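Local coordinates for protein aminoglycoside phosphotransferase (Alicyclobacillus acidocaldarius subsp. acidocaldarius, PDB 4PDY) that probably transfers a phosphate group to a small-molecule acceptor and is seen here with a bound histidine, at residues Gly156-Arg161 with Leu299-Leu304; Gln167-Ala172 with Ser187-Leu192; Leu200-Asp205 with Glu291-Glu296; His310-Phe315 with Pro319-Ala324. One frame throughout, in Å; residues are numbered along the deposited sequence.

Contact 1 (Gly156-Arg161 with Leu299-Leu304); sequences GLFQAR and LRFPYL
An inverse gamma turn centred on Pro-302, linking helix 289-300 to helix 303-315, meets helix 154-173 in the all-helical part of this protein of the phosphotransferase family. Phe-301, just ahead of the proline, sends its ring against Phe-158. With CG anti to the backbone N (chi1 -166°), the Phe-301 ring reaches out to the helix. CD1 of Phe-158 lies over one face of it, 3.4 Å from Phe-301 CG, while Pro-302 CD covers the opposite face. The centroids of the Phe-158 and Phe-301 rings are 4.8 Å apart. Their planes differ by 53°, and the two rings meet at a slant. At the far end of the ring, CZ of Phe-301 lies 3.7 Å from Arg-161 CB. Replacing Phe-301 with an alanine is likely to leave Phe-158 CD1 without the ring face it rests on and to open a gap between turn and helix. Phe-158 also meets the ring of Phe-203, so it belongs to a wider aromatic cluster. Closer to the surface, the extended Arg-161 carries its guanidinium between Leu-157 CG on one face and Tyr-303 on the other. There Arg-161 NH1 comes to the edge of the tyrosine ring, 3.7 Å from Tyr-303 CE1.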
loop_
_atom_site.group_PDB
_atom_site.type_symbol
_atom_site.label_atom_id
_atom_site.label_comp_id
_atom_site.label_asym_id
_atom_site.label_seq_id
_atom_site.Cartn_x
_atom_site.Cartn_y
_atom_site.Cartn_z
ATOM N N GLY A 156 15.762 9.697 3.304
ATOM C CA GLY A 156 15.776 10.095 4.716
ATOM C C GLY A 156 14.962 9.146 5.575
ATOM O O GLY A 156 15.329 8.862 6.710
ATOM N N LEU A 157 13.850 8.672 5.032
ATOM C CA LEU A 157 12.996 7.725 5.737
ATOM C C LEU A 157 13.761 6.441 6.057
ATOM O O LEU A 157 13.799 5.979 7.198
ATOM C CB LEU A 157 11.773 7.421 4.872
ATOM C CG LEU A 157 10.762 6.398 5.373
ATOM C CD1 LEU A 157 9.962 6.935 6.557
ATOM C CD2 LEU A 157 9.839 6.038 4.218
ATOM N N PHE A 158 14.420 5.889 5.045
ATOM C CA PHE A 158 15.163 4.663 5.228
ATOM C C PHE A 158 16.448 4.864 6.044
ATOM O O PHE A 158 16.826 3.978 6.821
ATOM C CB PHE A 158 15.395 3.964 3.891
ATOM C CG PHE A 158 14.163 3.225 3.388
ATOM C CD1 PHE A 158 13.732 2.062 4.008
ATOM C CD2 PHE A 158 13.410 3.718 2.343
ATOM C CE1 PHE A 158 12.599 1.385 3.574
ATOM C CE2 PHE A 158 12.276 3.052 1.899
ATOM C CZ PHE A 158 11.879 1.885 2.509
ATOM N N GLN A 159 17.109 6.024 5.887
ATOM C CA GLN A 159 18.268 6.318 6.720
ATOM C C GLN A 159 17.893 6.318 8.206
ATOM O O GLN A 159 18.608 5.772 9.042
ATOM C CB GLN A 159 18.884 7.649 6.332
ATOM C CG GLN A 159 20.087 8.001 7.169
ATOM C CD GLN A 159 20.767 9.223 6.636
ATOM O OE1 GLN A 159 20.189 10.310 6.608
ATOM N NE2 GLN A 159 21.981 9.040 6.166
ATOM N N ALA A 160 16.753 6.925 8.523
ATOM C CA ALA A 160 16.286 6.983 9.896
ATOM C C ALA A 160 15.960 5.586 10.427
ATOM O O ALA A 160 16.298 5.242 11.561
ATOM C CB ALA A 160 15.066 7.891 9.993
ATOM N N ARG A 161 15.341 4.776 9.575
ATOM C CA ARG A 161 15.009 3.390 9.950
ATOM C C ARG A 161 16.265 2.558 10.212
ATOM O O ARG A 161 16.319 1.771 11.156
ATOM C CB ARG A 161 14.126 2.719 8.892
ATOM C CG ARG A 161 12.748 3.358 8.827
ATOM C CD ARG A 161 11.970 2.880 7.622
ATOM N NE ARG A 161 10.580 3.339 7.693
ATOM C CZ ARG A 161 9.706 3.189 6.708
ATOM N NH1 ARG A 161 10.075 2.610 5.569
ATOM N NH2 ARG A 161 8.456 3.612 6.858
ATOM N N LEU A 299 13.123 -2.638 -1.895
ATOM C CA LEU A 299 13.042 -4.039 -1.488
ATOM C C LEU A 299 14.233 -4.578 -0.721
ATOM O O LEU A 299 14.083 -5.432 0.151
ATOM C CB LEU A 299 12.869 -4.947 -2.673
ATOM C CG LEU A 299 11.583 -4.857 -3.428
ATOM C CD1 LEU A 299 11.599 -5.858 -4.566
ATOM C CD2 LEU A 299 10.429 -5.133 -2.475
ATOM N N ARG A 300 15.426 -4.064 -1.029
ATOM C CA ARG A 300 16.615 -4.552 -0.367
ATOM C C ARG A 300 16.626 -4.177 1.111
ATOM O O ARG A 300 17.201 -4.892 1.931
ATOM C CB ARG A 300 17.858 -3.966 -1.064
ATOM C CG ARG A 300 19.211 -4.236 -0.411
ATOM C CD ARG A 300 19.559 -5.696 -0.254
ATOM N NE ARG A 300 19.863 -6.325 -1.526
ATOM C CZ ARG A 300 20.212 -7.604 -1.670
ATOM N NH1 ARG A 300 20.502 -8.058 -2.880
ATOM N NH2 ARG A 300 20.296 -8.414 -0.611
ATOM N N PHE A 301 16.020 -3.047 1.455
ATOM C CA PHE A 301 16.031 -2.617 2.858
ATOM C C PHE A 301 15.285 -3.648 3.716
ATOM O O PHE A 301 14.208 -4.095 3.298
ATOM C CB PHE A 301 15.339 -1.282 3.055
ATOM C CG PHE A 301 15.625 -0.689 4.386
ATOM C CD1 PHE A 301 16.752 0.119 4.584
ATOM C CD2 PHE A 301 14.805 -0.984 5.467
ATOM C CE1 PHE A 301 17.027 0.634 5.828
ATOM C CE2 PHE A 301 15.082 -0.474 6.718
ATOM C CZ PHE A 301 16.192 0.338 6.905
ATOM N N PRO A 302 15.817 -4.009 4.892
ATOM C CA PRO A 302 15.143 -4.968 5.785
ATOM C C PRO A 302 13.987 -4.319 6.572
ATOM O O PRO A 302 14.050 -4.111 7.784
ATOM C CB PRO A 302 16.279 -5.459 6.685
ATOM C CG PRO A 302 17.176 -4.268 6.809
ATOM C CD PRO A 302 17.112 -3.565 5.465
ATOM N N TYR A 303 12.955 -3.977 5.827
ATOM C CA TYR A 303 11.824 -3.241 6.346
ATOM C C TYR A 303 11.075 -3.993 7.443
ATOM O O TYR A 303 10.729 -3.422 8.455
ATOM C CB TYR A 303 10.845 -2.959 5.197
ATOM C CG TYR A 303 9.546 -2.345 5.632
ATOM C CD1 TYR A 303 9.451 -0.996 5.976
ATOM C CD2 TYR A 303 8.400 -3.129 5.702
ATOM C CE1 TYR A 303 8.246 -0.450 6.384
ATOM C CE2 TYR A 303 7.193 -2.588 6.093
ATOM C CZ TYR A 303 7.107 -1.258 6.423
ATOM O OH TYR A 303 5.872 -0.792 6.826
ATOM N N LEU A 304 10.840 -5.281 7.226
ATOM C CA LEU A 304 10.042 -6.012 8.207
ATOM C C LEU A 304 10.766 -6.141 9.557
ATOM O O LEU A 304 10.181 -5.857 10.601
ATOM C CB LEU A 304 9.528 -7.350 7.633
ATOM C CG LEU A 304 8.725 -8.344 8.463
ATOM C CD1 LEU A 304 7.735 -9.098 7.581
ATOM C CD2 LEU A 304 9.691 -9.328 9.095
#

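Contact 2 (Gln167-Ala172 with Ser187-Leu192); sequences QMWLGA and SMRDEL
Two helices of the helical bundle, 154-173 and 189-203, meet where the indole of Trp-169 lies against Arg-189 and Leu-192, in a contact without hydrogen bonds between the two segments. The tryptophan adopts an uncommon rotamer for a helix, CG lying between its own backbone N and carbonyl carbon (chi1 73°), and this turns the flat indole toward helix 189-203. Arg-189 crosses one face of it with its aliphatic chain. Its CG sits over the five-membered ring in a CH-pi contact, 3.5 Å from the Trp-169 ring centroid and only 12° off the normal, and CD follows at 3.4 Å from Trp-169 CD1. Past CD the arginine bends at chi3 (-81°), which lifts the guanidinium away from the ring face. With Arg-189 CZ 5.9 Å from the centroid of the Trp-169 five-membered ring, any cation-pi attraction is weak at most, and Arg-189 NE is held instead by the carbonyl O of Leu-186. On the six-membered side, the buried Leu-192 runs past the indole in the opposite direction. Trp-162 and Leu-185 also touch Trp-169, placing the indole among three helices. Leu-192 completes the contact with two carbons, its CB 3.7 Å and its CD1 3.8 Å from Trp-169 CZ3.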
loop_
_atom_site.group_PDB
_atom_site.type_symbol
_atom_site.label_atom_id
_atom_site.label_comp_id
_atom_site.label_asym_id
_atom_site.label_seq_id
_atom_site.Cartn_x
_atom_site.Cartn_y
_atom_site.Cartn_z
ATOM N N GLN A 167 20.451 0.951 16.587
ATOM C CA GLN A 167 20.288 1.261 18.004
ATOM C C GLN A 167 19.530 0.175 18.743
ATOM O O GLN A 167 19.903 -0.181 19.848
ATOM C CB GLN A 167 19.618 2.618 18.208
ATOM C CG GLN A 167 20.539 3.796 17.936
ATOM C CD GLN A 167 21.866 3.707 18.686
ATOM O OE1 GLN A 167 21.893 3.498 19.906
ATOM N NE2 GLN A 167 22.985 3.859 17.951
HETATM N N MSE A 168 18.491 -0.368 18.114
HETATM C CA MSE A 168 17.675 -1.416 18.735
HETATM C C MSE A 168 18.475 -2.663 18.977
HETATM O O MSE A 168 18.401 -3.210 20.052
HETATM C CB MSE A 168 16.429 -1.702 17.914
HETATM C CG MSE A 168 15.540 -0.469 18.047
HETATM SE SE MSE A 168 13.821 -0.788 17.239
HETATM C CE MSE A 168 14.290 -0.840 15.347
ATOM N N TRP A 169 19.308 -3.115 18.036
ATOM C CA TRP A 169 20.054 -4.332 18.358
ATOM C C TRP A 169 21.216 -4.075 19.326
ATOM O O TRP A 169 21.582 -4.962 20.087
ATOM C CB TRP A 169 20.442 -5.171 17.148
ATOM C CG TRP A 169 21.511 -4.659 16.298
ATOM C CD1 TRP A 169 22.772 -4.255 16.676
ATOM C CD2 TRP A 169 21.463 -4.542 14.885
ATOM N NE1 TRP A 169 23.496 -3.881 15.575
ATOM C CE2 TRP A 169 22.722 -4.041 14.458
ATOM C CE3 TRP A 169 20.488 -4.819 13.929
ATOM C CZ2 TRP A 169 23.018 -3.815 13.121
ATOM C CZ3 TRP A 169 20.793 -4.596 12.592
ATOM C CH2 TRP A 169 22.038 -4.088 12.206
ATOM N N LEU A 170 21.758 -2.861 19.344
ATOM C CA LEU A 170 22.697 -2.490 20.399
ATOM C C LEU A 170 22.024 -2.557 21.769
ATOM O O LEU A 170 22.600 -3.060 22.741
ATOM C CB LEU A 170 23.273 -1.095 20.162
ATOM C CG LEU A 170 24.180 -0.947 18.934
ATOM C CD1 LEU A 170 24.526 0.523 18.729
ATOM C CD2 LEU A 170 25.448 -1.793 19.049
ATOM N N GLY A 171 20.786 -2.083 21.833
ATOM C CA GLY A 171 20.026 -2.162 23.075
ATOM C C GLY A 171 19.817 -3.608 23.494
ATOM O O GLY A 171 19.934 -3.947 24.674
ATOM N N ALA A 172 19.489 -4.467 22.533
ATOM C CA ALA A 172 19.209 -5.864 22.846
ATOM C C ALA A 172 20.482 -6.565 23.318
ATOM O O ALA A 172 20.452 -7.417 24.198
ATOM C CB ALA A 172 18.613 -6.588 21.646
ATOM N N SER A 187 21.193 -12.538 16.168
ATOM C CA SER A 187 21.766 -13.540 15.280
ATOM C C SER A 187 21.799 -13.108 13.821
ATOM O O SER A 187 22.556 -13.679 13.041
ATOM C CB SER A 187 21.020 -14.874 15.372
ATOM O OG SER A 187 19.772 -14.845 14.678
HETATM N N MSE A 188 20.974 -12.136 13.438
HETATM C CA MSE A 188 20.926 -11.700 12.036
HETATM C C MSE A 188 21.499 -10.311 11.811
HETATM O O MSE A 188 21.310 -9.751 10.731
HETATM C CB MSE A 188 19.520 -11.859 11.455
HETATM C CG MSE A 188 18.552 -10.947 12.159
HETATM SE SE MSE A 188 16.757 -11.039 11.341
HETATM C CE MSE A 188 16.364 -12.546 12.405
ATOM N N ARG A 189 22.239 -9.765 12.777
ATOM C CA ARG A 189 22.741 -8.396 12.647
ATOM C C ARG A 189 23.573 -8.179 11.393
ATOM O O ARG A 189 23.450 -7.154 10.745
ATOM C CB ARG A 189 23.617 -8.026 13.835
ATOM C CG ARG A 189 22.849 -7.684 15.091
ATOM C CD ARG A 189 23.828 -7.497 16.246
ATOM N NE ARG A 189 24.224 -8.795 16.797
ATOM C CZ ARG A 189 25.131 -8.972 17.753
ATOM N NH1 ARG A 189 25.801 -7.934 18.269
ATOM N NH2 ARG A 189 25.378 -10.212 18.179
ATOM N N ASP A 190 24.439 -9.127 11.061
ATOM C CA ASP A 190 25.350 -8.902 9.950
ATOM C C ASP A 190 24.582 -8.873 8.627
ATOM O O ASP A 190 24.854 -7.996 7.786
ATOM C CB ASP A 190 26.504 -9.909 9.956
ATOM C CG ASP A 190 27.497 -9.662 11.109
ATOM O OD1 ASP A 190 28.154 -8.582 11.152
ATOM O OD2 ASP A 190 27.626 -10.554 11.973
ATOM N N GLU A 191 23.567 -9.739 8.463
ATOM C CA GLU A 191 22.755 -9.692 7.242
ATOM C C GLU A 191 21.906 -8.426 7.181
ATOM O O GLU A 191 21.721 -7.834 6.121
ATOM C CB GLU A 191 21.846 -10.917 7.088
ATOM C CG GLU A 191 20.866 -10.811 5.904
ATOM C CD GLU A 191 19.894 -11.984 5.776
ATOM O OE1 GLU A 191 18.658 -11.806 6.074
ATOM O OE2 GLU A 191 20.377 -13.076 5.377
ATOM N N LEU A 192 21.317 -8.053 8.304
ATOM C CA LEU A 192 20.497 -6.853 8.332
ATOM C C LEU A 192 21.337 -5.619 7.980
ATOM O O LEU A 192 20.916 -4.769 7.208
ATOM C CB LEU A 192 19.865 -6.694 9.716
ATOM C CG LEU A 192 18.807 -7.720 10.129
ATOM C CD1 LEU A 192 18.433 -7.430 11.574
ATOM C CD2 LEU A 192 17.587 -7.619 9.243
#

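Contact 3 (Leu200-Asp205 with Glu291-Glu296); sequences LALFED and EYRAVE
Leu-202, near the end of helix 189-203, packs against Arg-293 and Glu-296 of helix 289-300, and a salt bridge from Asp-205 closes the contact. The tight part centres on Arg-293. CD2 of Leu-202 sits over one face of the guanidinium, offset toward its rim and 3.4 Å from Arg-293 NH2, so that the flat cation rests on a methyl group. The arginine bends at chi2 and chi3 (-55° at the latter), which folds its end across the leucine. There OD2 of Asp-205 lies 2.8 Å from Arg-293 NH1. Carboxylate and guanidinium planes are only 11° apart, yet the hydrogen bond is weak, its angle at the hydrogen just 118°, and the attraction is probably mainly electrostatic. Arg-293 NE makes a second salt bridge, to Asp-207, so two acidic residues share one cation. A leucine in place of Arg-293 would probably leave both Asp-205 and Asp-207 without their positive partner. The other branch of Leu-202 is more loosely held: Leu-202 CD1 approaches Glu-296 no closer than 4.0 Å, at its carbonyl C. Both Leu-202 and the ion pair remain partly exposed to solvent. On the more buried side Phe-203 turns back to Phe-158 and Phe-155 of helix 154-173, while Glu-296 packs on Leu-342 and Val-346 of helix 319-347 and Val-295 faces helix 252-266.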
loop_
_atom_site.group_PDB
_atom_site.type_symbol
_atom_site.label_atom_id
_atom_site.label_comp_id
_atom_site.label_asym_id
_atom_site.label_seq_id
_atom_site.Cartn_x
_atom_site.Cartn_y
_atom_site.Cartn_z
ATOM N N LEU A 200 20.713 1.728 1.122
ATOM C CA LEU A 200 21.048 3.145 1.180
ATOM C C LEU A 200 22.037 3.523 0.072
ATOM O O LEU A 200 21.907 4.589 -0.489
ATOM C CB LEU A 200 21.585 3.526 2.555
ATOM C CG LEU A 200 20.587 3.376 3.719
ATOM C CD1 LEU A 200 21.279 3.666 5.040
ATOM C CD2 LEU A 200 19.401 4.298 3.546
ATOM N N ALA A 201 22.961 2.623 -0.279
ATOM C CA ALA A 201 23.878 2.883 -1.408
ATOM C C ALA A 201 23.100 3.037 -2.720
ATOM O O ALA A 201 23.391 3.903 -3.549
ATOM C CB ALA A 201 24.937 1.789 -1.534
ATOM N N LEU A 202 22.068 2.208 -2.903
ATOM C CA LEU A 202 21.241 2.328 -4.103
ATOM C C LEU A 202 20.474 3.634 -4.138
ATOM O O LEU A 202 20.383 4.276 -5.182
ATOM C CB LEU A 202 20.261 1.162 -4.242
ATOM C CG LEU A 202 20.862 -0.132 -4.790
ATOM C CD1 LEU A 202 19.875 -1.262 -4.571
ATOM C CD2 LEU A 202 21.203 -0.006 -6.262
ATOM N N PHE A 203 19.942 4.053 -2.997
ATOM C CA PHE A 203 19.258 5.345 -2.923
ATOM C C PHE A 203 20.177 6.535 -3.242
ATOM O O PHE A 203 19.691 7.564 -3.681
ATOM C CB PHE A 203 18.605 5.557 -1.552
ATOM C CG PHE A 203 17.320 4.779 -1.341
ATOM C CD1 PHE A 203 16.192 4.998 -2.136
ATOM C CD2 PHE A 203 17.239 3.866 -0.313
ATOM C CE1 PHE A 203 15.013 4.292 -1.914
ATOM C CE2 PHE A 203 16.065 3.158 -0.093
ATOM C CZ PHE A 203 14.962 3.375 -0.893
ATOM N N GLU A 204 21.485 6.371 -3.009
ATOM C CA GLU A 204 22.514 7.401 -3.292
ATOM C C GLU A 204 23.050 7.353 -4.724
ATOM O O GLU A 204 23.802 8.237 -5.125
ATOM C CB GLU A 204 23.648 7.263 -2.272
ATOM C CG GLU A 204 23.179 7.574 -0.860
ATOM C CD GLU A 204 24.267 7.467 0.180
ATOM O OE1 GLU A 204 25.251 6.734 -0.045
ATOM O OE2 GLU A 204 24.128 8.113 1.242
ATOM N N ASP A 205 22.648 6.355 -5.502
ATOM C CA ASP A 205 23.070 6.247 -6.883
ATOM C C ASP A 205 22.371 7.287 -7.747
ATOM O O ASP A 205 21.158 7.512 -7.648
ATOM C CB ASP A 205 22.821 4.835 -7.448
ATOM C CG ASP A 205 23.812 3.790 -6.917
ATOM O OD1 ASP A 205 24.934 4.170 -6.489
ATOM O OD2 ASP A 205 23.476 2.573 -6.936
ATOM N N GLU A 291 14.206 2.708 -12.870
ATOM C CA GLU A 291 12.992 2.400 -12.086
ATOM C C GLU A 291 13.154 1.064 -11.393
ATOM O O GLU A 291 12.780 0.914 -10.222
ATOM C CB GLU A 291 11.737 2.431 -12.954
ATOM C CG GLU A 291 10.435 2.168 -12.193
ATOM C CD GLU A 291 9.241 2.560 -13.018
ATOM O OE1 GLU A 291 9.138 2.055 -14.139
ATOM O OE2 GLU A 291 8.395 3.339 -12.538
ATOM N N TYR A 292 13.680 0.075 -12.106
ATOM C CA TYR A 292 14.002 -1.200 -11.460
ATOM C C TYR A 292 14.918 -0.966 -10.273
ATOM O O TYR A 292 14.790 -1.574 -9.231
ATOM C CB TYR A 292 14.673 -2.169 -12.415
ATOM C CG TYR A 292 13.780 -2.983 -13.301
ATOM C CD1 TYR A 292 13.005 -4.006 -12.758
ATOM C CD2 TYR A 292 13.712 -2.762 -14.666
ATOM C CE1 TYR A 292 12.198 -4.796 -13.551
ATOM C CE2 TYR A 292 12.903 -3.546 -15.473
ATOM C CZ TYR A 292 12.131 -4.557 -14.901
ATOM O OH TYR A 292 11.299 -5.369 -15.651
ATOM N N ARG A 293 15.928 -0.111 -10.470
ATOM C CA ARG A 293 16.912 0.099 -9.398
ATOM C C ARG A 293 16.299 0.788 -8.180
ATOM O O ARG A 293 16.661 0.475 -7.052
ATOM C CB ARG A 293 18.133 0.853 -9.919
ATOM C CG ARG A 293 18.758 0.136 -11.096
ATOM C CD ARG A 293 20.199 -0.227 -10.907
ATOM N NE ARG A 293 21.019 0.920 -10.557
ATOM C CZ ARG A 293 22.112 0.849 -9.808
ATOM N NH1 ARG A 293 22.778 1.956 -9.532
ATOM N NH2 ARG A 293 22.546 -0.321 -9.337
ATOM N N ALA A 294 15.389 1.733 -8.411
ATOM C CA ALA A 294 14.653 2.348 -7.305
ATOM C C ALA A 294 13.827 1.306 -6.532
ATOM O O ALA A 294 13.797 1.311 -5.309
ATOM C CB ALA A 294 13.755 3.456 -7.810
ATOM N N VAL A 295 13.155 0.415 -7.263
ATOM C CA VAL A 295 12.404 -0.670 -6.642
ATOM C C VAL A 295 13.362 -1.576 -5.853
ATOM O O VAL A 295 13.069 -1.947 -4.727
ATOM C CB VAL A 295 11.622 -1.473 -7.705
ATOM C CG1 VAL A 295 11.081 -2.757 -7.104
ATOM C CG2 VAL A 295 10.489 -0.646 -8.286
ATOM N N GLU A 296 14.532 -1.902 -6.429
ATOM C CA GLU A 296 15.486 -2.706 -5.697
ATOM C C GLU A 296 15.955 -2.031 -4.399
ATOM O O GLU A 296 16.149 -2.702 -3.382
ATOM C CB GLU A 296 16.721 -2.975 -6.547
ATOM C CG GLU A 296 16.488 -3.909 -7.721
ATOM C CD GLU A 296 17.772 -4.156 -8.484
ATOM O OE1 GLU A 296 18.252 -3.240 -9.196
ATOM O OE2 GLU A 296 18.306 -5.269 -8.343
#

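Contact 4 (His310-Phe315 with Pro319-Ala324)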
loop_
_atom_site.group_PDB
_atom_site.type_symbol
_atom_site.label_atom_id
_atom_site.label_comp_id
_atom_site.label_asym_id
_atom_site.label_seq_id
_atom_site.Cartn_x
_atom_site.Cartn_y
_atom_site.Cartn_z
ATOM N N HIS A 310 10.935 -2.145 15.865
ATOM C CA HIS A 310 10.485 -0.828 16.267
ATOM C C HIS A 310 9.281 -0.921 17.186
ATOM O O HIS A 310 9.238 -0.306 18.246
ATOM C CB HIS A 310 10.187 0.065 15.070
ATOM C CG HIS A 310 9.806 1.455 15.448
ATOM N ND1 HIS A 310 10.713 2.486 15.522
ATOM C CD2 HIS A 310 8.612 1.983 15.813
ATOM C CE1 HIS A 310 10.093 3.584 15.908
ATOM N NE2 HIS A 310 8.818 3.307 16.102
ATOM N N ALA A 311 8.298 -1.722 16.779
ATOM C CA ALA A 311 7.112 -1.944 17.617
ATOM C C ALA A 311 7.507 -2.517 18.973
ATOM O O ALA A 311 7.060 -2.047 20.024
ATOM C CB ALA A 311 6.124 -2.855 16.911
ATOM N N ARG A 312 8.375 -3.520 18.957
ATOM C CA ARG A 312 8.749 -4.201 20.193
ATOM C C ARG A 312 9.400 -3.279 21.214
ATOM O O ARG A 312 9.038 -3.281 22.386
ATOM C CB ARG A 312 9.671 -5.379 19.954
ATOM C CG ARG A 312 9.908 -6.229 21.189
ATOM C CD ARG A 312 10.557 -7.545 20.833
ATOM N NE ARG A 312 10.556 -8.528 21.903
ATOM C CZ ARG A 312 9.604 -9.455 22.086
ATOM N NH1 ARG A 312 8.537 -9.501 21.301
ATOM N NH2 ARG A 312 9.755 -10.310 23.078
ATOM N N TYR A 313 10.389 -2.513 20.754
ATOM C CA TYR A 313 11.255 -1.787 21.657
ATOM C C TYR A 313 10.806 -0.348 21.903
ATOM O O TYR A 313 11.130 0.220 22.944
ATOM C CB TYR A 313 12.673 -1.820 21.117
ATOM C CG TYR A 313 13.268 -3.219 21.027
ATOM C CD1 TYR A 313 13.423 -4.015 22.152
ATOM C CD2 TYR A 313 13.736 -3.717 19.819
ATOM C CE1 TYR A 313 13.992 -5.286 22.064
ATOM C CE2 TYR A 313 14.311 -4.967 19.731
ATOM C CZ TYR A 313 14.453 -5.752 20.846
ATOM O OH TYR A 313 15.023 -6.989 20.754
ATOM N N HIS A 314 10.090 0.255 20.954
ATOM C CA HIS A 314 9.538 1.589 21.166
ATOM C C HIS A 314 8.153 1.562 21.795
ATOM O O HIS A 314 7.791 2.475 22.519
ATOM C CB HIS A 314 9.465 2.394 19.878
ATOM C CG HIS A 314 10.797 2.806 19.337
ATOM N ND1 HIS A 314 11.301 4.082 19.494
ATOM C CD2 HIS A 314 11.696 2.125 18.600
ATOM C CE1 HIS A 314 12.475 4.153 18.898
ATOM N NE2 HIS A 314 12.740 2.982 18.353
ATOM N N PHE A 315 7.379 0.529 21.468
ATOM C CA PHE A 315 6.012 0.441 21.935
ATOM C C PHE A 315 5.953 -0.574 23.068
ATOM O O PHE A 315 6.074 -0.198 24.233
ATOM C CB PHE A 315 5.033 0.162 20.781
ATOM C CG PHE A 315 5.142 1.113 19.617
ATOM C CD1 PHE A 315 5.630 2.406 19.773
ATOM C CD2 PHE A 315 4.746 0.708 18.351
ATOM C CE1 PHE A 315 5.754 3.245 18.677
ATOM C CE2 PHE A 315 4.851 1.557 17.252
ATOM C CZ PHE A 315 5.356 2.828 17.425
ATOM N N PRO A 319 3.830 -11.274 21.428
ATOM C CA PRO A 319 4.287 -12.537 20.851
ATOM C C PRO A 319 4.219 -12.585 19.311
ATOM O O PRO A 319 4.994 -13.314 18.679
ATOM C CB PRO A 319 3.327 -13.574 21.469
ATOM C CG PRO A 319 2.896 -12.947 22.728
ATOM C CD PRO A 319 2.877 -11.471 22.527
ATOM N N SER A 320 3.308 -11.820 18.706
ATOM C CA SER A 320 3.226 -11.781 17.245
ATOM C C SER A 320 4.512 -11.290 16.592
ATOM O O SER A 320 4.794 -11.660 15.456
ATOM C CB SER A 320 2.057 -10.927 16.773
ATOM O OG SER A 320 2.208 -9.568 17.132
ATOM N N GLN A 321 5.270 -10.462 17.312
ATOM C CA GLN A 321 6.536 -9.951 16.795
ATOM C C GLN A 321 7.534 -11.081 16.625
ATOM O O GLN A 321 8.290 -11.114 15.655
ATOM C CB GLN A 321 7.089 -8.895 17.752
ATOM C CG GLN A 321 6.257 -7.637 17.804
ATOM C CD GLN A 321 6.376 -6.894 19.116
ATOM O OE1 GLN A 321 7.129 -7.297 20.004
ATOM N NE2 GLN A 321 5.606 -5.820 19.263
ATOM N N LEU A 322 7.583 -11.992 17.580
ATOM C CA LEU A 322 8.484 -13.140 17.474
ATOM C C LEU A 322 8.064 -14.036 16.320
ATOM O O LEU A 322 8.908 -14.464 15.514
ATOM C CB LEU A 322 8.598 -13.926 18.779
ATOM C CG LEU A 322 9.500 -15.158 18.691
ATOM C CD1 LEU A 322 10.951 -14.802 18.329
ATOM C CD2 LEU A 322 9.446 -15.929 19.991
ATOM N N ASP A 323 6.753 -14.283 16.193
ATOM C CA ASP A 323 6.239 -15.055 15.042
ATOM C C ASP A 323 6.749 -14.416 13.740
ATOM O O ASP A 323 7.252 -15.107 12.853
ATOM C CB ASP A 323 4.688 -15.111 14.980
ATOM C CG ASP A 323 4.052 -15.785 16.179
ATOM O OD1 ASP A 323 4.733 -16.564 16.868
ATOM O OD2 ASP A 323 2.840 -15.541 16.419
ATOM N N ALA A 324 6.594 -13.097 13.626
ATOM C CA ALA A 324 6.985 -12.406 12.391
ATOM C C ALA A 324 8.491 -12.467 12.111
ATOM O O ALA A 324 8.898 -12.716 10.985
ATOM C CB ALA A 324 6.523 -10.966 12.430
#
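Gln-321 lays its side-chain amide against the start of the Arg-312 side chain, OE1 sitting 3.2 Å from Arg-312 CB and as close to CG. The glutamine chain is extended beyond CG, which carries the amide from helix 319-347 across to helix 303-315. The Arg-312 chain crosses it at a slant, CG anti to the backbone N (chi1 -171°) and the chain stretched to NE, before chi4 (92°) turns NH1 back to the amide oxygen. The resulting hydrogen bond joins Arg-312 NH1 to Gln-321 OE1 at 2.9 Å. It is moderately bent, 138° at the hydrogen; the donor lies in the carbonyl plane, while OE1 is tilted out of the guanidinium plane. Both groups have further partners that fix them. NH2 of Arg-312 forms a salt bridge to Asp-179, and NE2 of Gln-321 donates to the carbonyl O of Ala-316, so the buried amide is satisfied at both ends. Its nitrogen also rests on a methyl group, Gln-321 NE2 lying 3.8 Å from Ala-311 CB. Phe-181 of helix 180-187 touches both Arg-312 and Gln-321. The first helix widens into a pi-type turn at 311-315 before the chain reverses. The arrangement is that of an alpha-alpha hairpin, two consecutive helices closed by a three-residue link.

How the contacts relate
All four contacts join helices of the helical region, away from the bound histidine. Contacts 1 and 2 share helix 154-173 and rely on aromatic rings; the tryptophan site is the more fully buried, whereas contact 1 grades from buried phenylalanines to a partly exposed arginine and tyrosine. Contacts 3 and 4 have polar centres, an ion pair and an arginine-amide bond respectively. Contact 1 is central: it shares helix 289-300 with contact 3 and helix 303-315 with contact 4, and touches each of the other three. Helix 189-203 serves both contacts 2 and 3. Contacts 2 and 4 meet at Met-168 and His-310, while contact 3 stands about 28 Å from contact 4, centre to centre.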